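Local coordinates for major exported protein (Pseudomonas aeruginosa, PDB 3HE1) that is a secreted Hcp-family protein that forms a six-chain assembly, probably a hexameric ring as in other Hcp proteins, and is probably part of the type VI secretion tube, at residues T93-K98 / T161-V166; H131-V136 / W175-S180. One frame throughout, in Å; residues are numbered along the deposited sequence.

How the contacts relate
Contacts 1 and 2 belong to the same curled antiparallel sheet of the Hcp fold but lie on opposite sides of the chain's centre, with their own centres about 24 Å apart and their nearest atoms about 11 Å apart. Strand 162-169, half of contact 1, is followed by strand 172-177 of contact 2, and the segments of the two alternate along the chain. Within one subunit they do not touch; in the six-chain assembly they come together between copies. His-162 and Phe-96 of contact 1 meet Tyr-132 and Tyr-133 of a neighbouring subunit, while contact 2 receives Phe-96 and His-162 of another copy. The two contacts thus form complementary surfaces of the repeated subunit interface.

Contact 1. Residues T93-K98 / T161-V166; sequences TKVFDK and THLEDV
Lys-94 and Glu-164 lie side by side on one face of the antiparallel pair of strands 86-95 and 162-169, pointing the same way. The lysine bends at its last two torsions (chi3 -56°, chi4 -65°), carrying NZ along its own segment toward Val-95 and Asp-97, where Glu-164 OE2 meets it from the partner strand in a salt bridge. At 2.5 Å from NZ to OE2 this is unusually short, so the exact distance is doubtful. NZ also donates to Val-95 O and, from above the carboxylate plane, to Asp-97 OD1 at 3.0 Å. In the backbone, Lys-94 N bonds Glu-164 O at 2.8 Å. On the other face Thr-93 and Asp-165 also lie side by side: Thr-93 OG1 donates to Asp-165 OD1 at 2.6 Å from above the carboxylate, and Tyr-148 holds the same oxygen. The Phe-96 and His-162 side chains cross at about a right angle, imidazole edge toward phenyl face, centroids 5.9 Å apart. His-162 ND1 bonds Tyr-132 of a neighbouring subunit, so this T-shaped pair reaches the interface. One ammonium between two carboxylates, with Ser-100 bonded to both acids, probably offsets their repulsion and ties the strand pair to the start of helix 100-109.

Contact 2. Residues H131-V136 / W175-S180; sequences HYYTTV and WTHEVS
The His-177 ring carries the carbonyl oxygen of Tyr-132 over one face, 3.5 Å from Tyr-132 O to His-177 CD2, and also receives the edge of the Tyr-132 ring in a T-shaped pair with planes at 75°. Val-179 CA lies in the imidazole plane at its edge. The phenol of Tyr-133 has Thr-176 O over one face, offset toward the rim, while its OH extends alongside Trp-175, 3.4 Å from Tyr-133 OH to Trp-175 CB. Over a face of His-131 sits the CG methylene of Glu-178, a CH-pi contact 4.0 Å from the ring centroid. The bend of Glu-178 at chi2 (-65°) turns its carboxylate toward Thr-134 on strand 129-137, placing OE2 2.8 Å from Thr-134 OG1, a bond whose hydroxyl position is less certain.

Strands 129-137 and 172-177 are antiparallel neighbours in the curled sheet of the Hcp fold. Thr-134 and Thr-176 form a hydrogen-bonded pair: each N donates to the other's O at 2.9 Å. Beside this pair, a water joins Thr-176 OG1 to Thr-134 O, its bond to the carbonyl being weak. A further backbone bond runs from Glu-178 N to Tyr-132 O at 2.8 Å, but approaches 55° out of the carbonyl plane as the second strand ends and the chain turns away. Val-179 CG2 packs there on Tyr-132 CB.

Tyr-133 and Trp-175 share a face with Thr-135, whose hydroxyl bonds the indole nitrogen of Trp-120. Toward a neighbouring subunit, a different one from that met by contact 1, His-177 NE2 bonds the carbonyl of Asp-47 of that other chain.

Contact 1. Residues T93-K98 / T161-V166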
loop_
_atom_site.group_PDB
_atom_site.type_symbol
_atom_site.label_atom_id
_atom_site.label_comp_id
_atom_site.label_asym_id
_atom_site.label_seq_id
_atom_site.Cartn_x
_atom_site.Cartn_y
_atom_site.Cartn_z
ATOM N N THR A 93 6.697 20.546 -4.610
ATOM C CA THR A 93 5.887 20.029 -5.696
ATOM C C THR A 93 5.036 21.172 -6.209
ATOM O O THR A 93 4.526 21.970 -5.424
ATOM C CB THR A 93 4.975 18.850 -5.249
ATOM O OG1 THR A 93 5.782 17.743 -4.832
ATOM C CG2 THR A 93 4.076 18.398 -6.395
ATOM N N LYS A 94 4.904 21.250 -7.528
ATOM C CA LYS A 94 4.098 22.269 -8.175
ATOM C C LYS A 94 3.334 21.606 -9.320
ATOM O O LYS A 94 3.411 20.391 -9.476
ATOM C CB LYS A 94 5.024 23.377 -8.684
ATOM C CG LYS A 94 6.417 22.874 -9.071
ATOM C CD LYS A 94 7.366 24.007 -9.462
ATOM C CE LYS A 94 6.819 24.906 -10.605
ATOM N NZ LYS A 94 6.649 24.217 -11.925
ATOM N N VAL A 95 2.579 22.386 -10.094
ATOM C CA VAL A 95 2.013 21.910 -11.359
ATOM C C VAL A 95 2.845 22.485 -12.527
ATOM O O VAL A 95 3.646 23.397 -12.327
ATOM C CB VAL A 95 0.539 22.342 -11.521
ATOM C CG1 VAL A 95 -0.399 21.453 -10.712
ATOM C CG2 VAL A 95 0.378 23.786 -11.112
ATOM N N PHE A 96 2.676 21.954 -13.737
ATOM C CA PHE A 96 3.383 22.481 -14.916
ATOM C C PHE A 96 3.024 23.963 -15.045
ATOM O O PHE A 96 1.868 24.333 -14.828
ATOM C CB PHE A 96 2.946 21.762 -16.211
ATOM C CG PHE A 96 3.483 20.346 -16.381
ATOM C CD1 PHE A 96 3.514 19.454 -15.334
ATOM C CD2 PHE A 96 3.901 19.908 -17.628
ATOM C CE1 PHE A 96 3.976 18.172 -15.515
ATOM C CE2 PHE A 96 4.369 18.627 -17.813
ATOM C CZ PHE A 96 4.409 17.756 -16.754
ATOM N N ASP A 97 3.991 24.808 -15.405
ATOM C CA ASP A 97 3.738 26.256 -15.493
ATOM C C ASP A 97 4.800 27.050 -16.274
ATOM O O ASP A 97 5.647 26.470 -16.950
ATOM C CB ASP A 97 3.562 26.854 -14.092
ATOM C CG ASP A 97 4.839 26.791 -13.263
ATOM O OD1 ASP A 97 5.913 26.471 -13.831
ATOM O OD2 ASP A 97 4.761 27.059 -12.040
ATOM N N LYS A 98 4.740 28.380 -16.170
ATOM C CA LYS A 98 5.679 29.261 -16.859
ATOM C C LYS A 98 7.134 29.076 -16.402
ATOM O O LYS A 98 8.064 29.168 -17.203
ATOM C CB LYS A 98 5.257 30.718 -16.684
ATOM C CG LYS A 98 6.361 31.738 -17.036
ATOM C CD LYS A 98 5.821 33.167 -16.938
ATOM C CE LYS A 98 6.767 34.201 -17.533
ATOM N NZ LYS A 98 6.120 35.552 -17.581
ATOM N N THR A 161 -3.683 17.776 -12.138
ATOM C CA THR A 161 -3.281 16.502 -12.729
ATOM C C THR A 161 -1.857 16.533 -13.299
ATOM O O THR A 161 -1.179 15.513 -13.361
ATOM C CB THR A 161 -4.284 16.057 -13.829
ATOM O OG1 THR A 161 -5.623 16.202 -13.342
ATOM C CG2 THR A 161 -4.057 14.603 -14.237
ATOM N N HIS A 162 -1.403 17.701 -13.729
ATOM C CA HIS A 162 -0.059 17.810 -14.275
ATOM C C HIS A 162 0.892 18.298 -13.182
ATOM O O HIS A 162 0.784 19.436 -12.703
ATOM C CB HIS A 162 -0.032 18.730 -15.505
ATOM C CG HIS A 162 -1.081 18.411 -16.536
ATOM N ND1 HIS A 162 -1.518 19.334 -17.463
ATOM C CD2 HIS A 162 -1.779 17.276 -16.777
ATOM C CE1 HIS A 162 -2.438 18.779 -18.232
ATOM N NE2 HIS A 162 -2.617 17.532 -17.836
ATOM N N LEU A 163 1.815 17.426 -12.785
ATOM C CA LEU A 163 2.635 17.658 -11.595
ATOM C C LEU A 163 4.139 17.682 -11.844
ATOM O O LEU A 163 4.617 17.318 -12.914
ATOM C CB LEU A 163 2.323 16.621 -10.517
ATOM C CG LEU A 163 0.970 16.725 -9.818
ATOM C CD1 LEU A 163 0.926 15.727 -8.683
ATOM C CD2 LEU A 163 0.754 18.140 -9.309
ATOM N N GLU A 164 4.881 18.094 -10.826
ATOM C CA GLU A 164 6.297 18.333 -10.991
ATOM C C GLU A 164 6.950 18.613 -9.641
ATOM O O GLU A 164 6.681 19.632 -9.003
ATOM C CB GLU A 164 6.480 19.499 -11.952
ATOM C CG GLU A 164 7.874 20.057 -12.047
ATOM C CD GLU A 164 7.994 21.073 -13.178
ATOM O OE1 GLU A 164 8.195 20.638 -14.342
ATOM O OE2 GLU A 164 7.880 22.298 -12.900
ATOM N N ASP A 165 7.790 17.681 -9.205
ATOM C CA ASP A 165 8.556 17.827 -7.975
ATOM C C ASP A 165 9.936 18.360 -8.285
ATOM O O ASP A 165 10.595 17.867 -9.194
ATOM C CB ASP A 165 8.743 16.471 -7.292
ATOM C CG ASP A 165 7.441 15.752 -7.034
ATOM O OD1 ASP A 165 6.381 16.410 -6.950
ATOM O OD2 ASP A 165 7.491 14.515 -6.898
ATOM N N VAL A 166 10.397 19.328 -7.502
ATOM C CA VAL A 166 11.751 19.851 -7.673
ATOM C C VAL A 166 12.568 19.799 -6.383
ATOM O O VAL A 166 12.058 20.126 -5.316
ATOM C CB VAL A 166 11.730 21.288 -8.206
ATOM C CG1 VAL A 166 13.151 21.809 -8.379
ATOM C CG2 VAL A 166 10.964 21.342 -9.522
#

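Contact 2. Residues H131-V136 / W175-S180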
loop_
_atom_site.group_PDB
_atom_site.type_symbol
_atom_site.label_atom_id
_atom_site.label_comp_id
_atom_site.label_asym_id
_atom_site.label_seq_id
_atom_site.Cartn_x
_atom_site.Cartn_y
_atom_site.Cartn_z
ATOM N N HIS A 131 -0.047 34.734 5.844
ATOM C CA HIS A 131 1.289 34.195 5.802
ATOM C C HIS A 131 1.809 34.137 7.233
ATOM O O HIS A 131 1.823 35.142 7.942
ATOM C CB HIS A 131 2.182 35.078 4.941
ATOM C CG HIS A 131 3.601 34.615 4.892
ATOM N ND1 HIS A 131 4.663 35.483 4.767
ATOM C CD2 HIS A 131 4.135 33.375 4.981
ATOM C CE1 HIS A 131 5.790 34.794 4.765
ATOM N NE2 HIS A 131 5.498 33.512 4.893
ATOM N N TYR A 132 2.227 32.960 7.671
ATOM C CA TYR A 132 2.600 32.797 9.069
ATOM C C TYR A 132 3.947 32.085 9.254
ATOM O O TYR A 132 4.455 32.030 10.367
ATOM C CB TYR A 132 1.507 32.031 9.815
ATOM C CG TYR A 132 1.566 30.557 9.521
ATOM C CD1 TYR A 132 2.103 29.670 10.445
ATOM C CD2 TYR A 132 1.124 30.056 8.302
ATOM C CE1 TYR A 132 2.186 28.321 10.174
ATOM C CE2 TYR A 132 1.199 28.700 8.018
ATOM C CZ TYR A 132 1.735 27.838 8.960
ATOM O OH TYR A 132 1.816 26.492 8.691
ATOM N N TYR A 133 4.519 31.539 8.180
ATOM C CA TYR A 133 5.811 30.840 8.263
ATOM C C TYR A 133 6.617 31.082 6.981
ATOM O O TYR A 133 6.032 31.181 5.896
ATOM C CB TYR A 133 5.575 29.341 8.441
ATOM C CG TYR A 133 6.714 28.556 9.057
ATOM C CD1 TYR A 133 6.947 28.594 10.423
ATOM C CD2 TYR A 133 7.521 27.732 8.280
ATOM C CE1 TYR A 133 7.982 27.861 10.992
ATOM C CE2 TYR A 133 8.548 26.997 8.839
ATOM C CZ TYR A 133 8.775 27.067 10.192
ATOM O OH TYR A 133 9.794 26.343 10.757
ATOM N N THR A 134 7.945 31.183 7.099
ATOM C CA THR A 134 8.823 31.239 5.922
ATOM C C THR A 134 9.993 30.268 5.994
ATOM O O THR A 134 10.609 30.081 7.038
ATOM C CB THR A 134 9.365 32.639 5.667
ATOM O OG1 THR A 134 8.265 33.545 5.513
ATOM C CG2 THR A 134 10.218 32.672 4.399
ATOM N N THR A 135 10.247 29.618 4.869
ATOM C CA THR A 135 11.429 28.795 4.681
ATOM C C THR A 135 12.204 29.436 3.541
ATOM O O THR A 135 11.625 29.800 2.522
ATOM C CB THR A 135 11.058 27.367 4.261
ATOM O OG1 THR A 135 10.223 26.772 5.262
ATOM C CG2 THR A 135 12.323 26.529 4.057
ATOM N N VAL A 136 13.508 29.584 3.701
ATOM C CA VAL A 136 14.279 30.289 2.696
ATOM C C VAL A 136 15.627 29.644 2.432
ATOM O O VAL A 136 16.406 29.416 3.366
ATOM C CB VAL A 136 14.508 31.731 3.128
ATOM C CG1 VAL A 136 15.560 32.374 2.256
ATOM C CG2 VAL A 136 13.206 32.509 3.045
ATOM N N TRP A 175 14.394 29.248 8.842
ATOM C CA TRP A 175 12.995 29.026 9.166
ATOM C C TRP A 175 12.550 30.136 10.094
ATOM O O TRP A 175 13.142 30.344 11.147
ATOM C CB TRP A 175 12.799 27.695 9.882
ATOM C CG TRP A 175 13.418 26.488 9.231
ATOM C CD1 TRP A 175 12.819 25.617 8.349
ATOM C CD2 TRP A 175 14.737 25.986 9.454
ATOM N NE1 TRP A 175 13.698 24.616 8.005
ATOM C CE2 TRP A 175 14.886 24.824 8.668
ATOM C CE3 TRP A 175 15.820 26.415 10.238
ATOM C CZ2 TRP A 175 16.069 24.086 8.644
ATOM C CZ3 TRP A 175 16.997 25.685 10.211
ATOM C CH2 TRP A 175 17.113 24.532 9.422
ATOM N N THR A 176 11.498 30.839 9.710
ATOM C CA THR A 176 10.980 31.918 10.525
ATOM C C THR A 176 9.501 31.726 10.754
ATOM O O THR A 176 8.777 31.393 9.822
ATOM C CB THR A 176 11.134 33.229 9.805
ATOM O OG1 THR A 176 12.497 33.378 9.384
ATOM C CG2 THR A 176 10.732 34.365 10.721
ATOM N N HIS A 177 9.052 31.923 11.988
ATOM C CA HIS A 177 7.624 32.002 12.251
ATOM C C HIS A 177 7.249 33.479 12.230
ATOM O O HIS A 177 7.834 34.266 12.966
ATOM C CB HIS A 177 7.252 31.350 13.588
ATOM C CG HIS A 177 5.776 31.265 13.813
ATOM N ND1 HIS A 177 5.110 30.070 13.984
ATOM C CD2 HIS A 177 4.825 32.230 13.840
ATOM C CE1 HIS A 177 3.817 30.305 14.131
ATOM N NE2 HIS A 177 3.617 31.610 14.047
ATOM N N GLU A 178 6.280 33.842 11.382
ATOM C CA GLU A 178 5.985 35.243 11.027
ATOM C C GLU A 178 5.029 35.987 11.958
ATOM O O GLU A 178 5.043 37.223 12.002
ATOM C CB GLU A 178 5.435 35.349 9.594
ATOM C CG GLU A 178 6.394 34.899 8.501
ATOM C CD GLU A 178 7.633 35.772 8.394
ATOM O OE1 GLU A 178 7.692 36.822 9.061
ATOM O OE2 GLU A 178 8.554 35.410 7.636
ATOM N N VAL A 179 4.183 35.250 12.670
ATOM C CA VAL A 179 3.257 35.877 13.609
ATOM C C VAL A 179 3.847 35.912 15.021
ATOM O O VAL A 179 3.725 36.911 15.731
ATOM C CB VAL A 179 1.888 35.167 13.620
ATOM C CG1 VAL A 179 0.815 36.092 14.188
ATOM C CG2 VAL A 179 1.526 34.718 12.211
ATOM N N SER A 180 4.510 34.822 15.410
ATOM C CA SER A 180 5.015 34.654 16.773
ATOM C C SER A 180 6.487 35.059 16.926
ATOM O O SER A 180 7.008 35.117 18.041
ATOM C CB SER A 180 4.791 33.213 17.258
ATOM O OG SER A 180 3.412 32.941 17.446
HETATM O O HOH W 1 12.683 32.243 7.083
#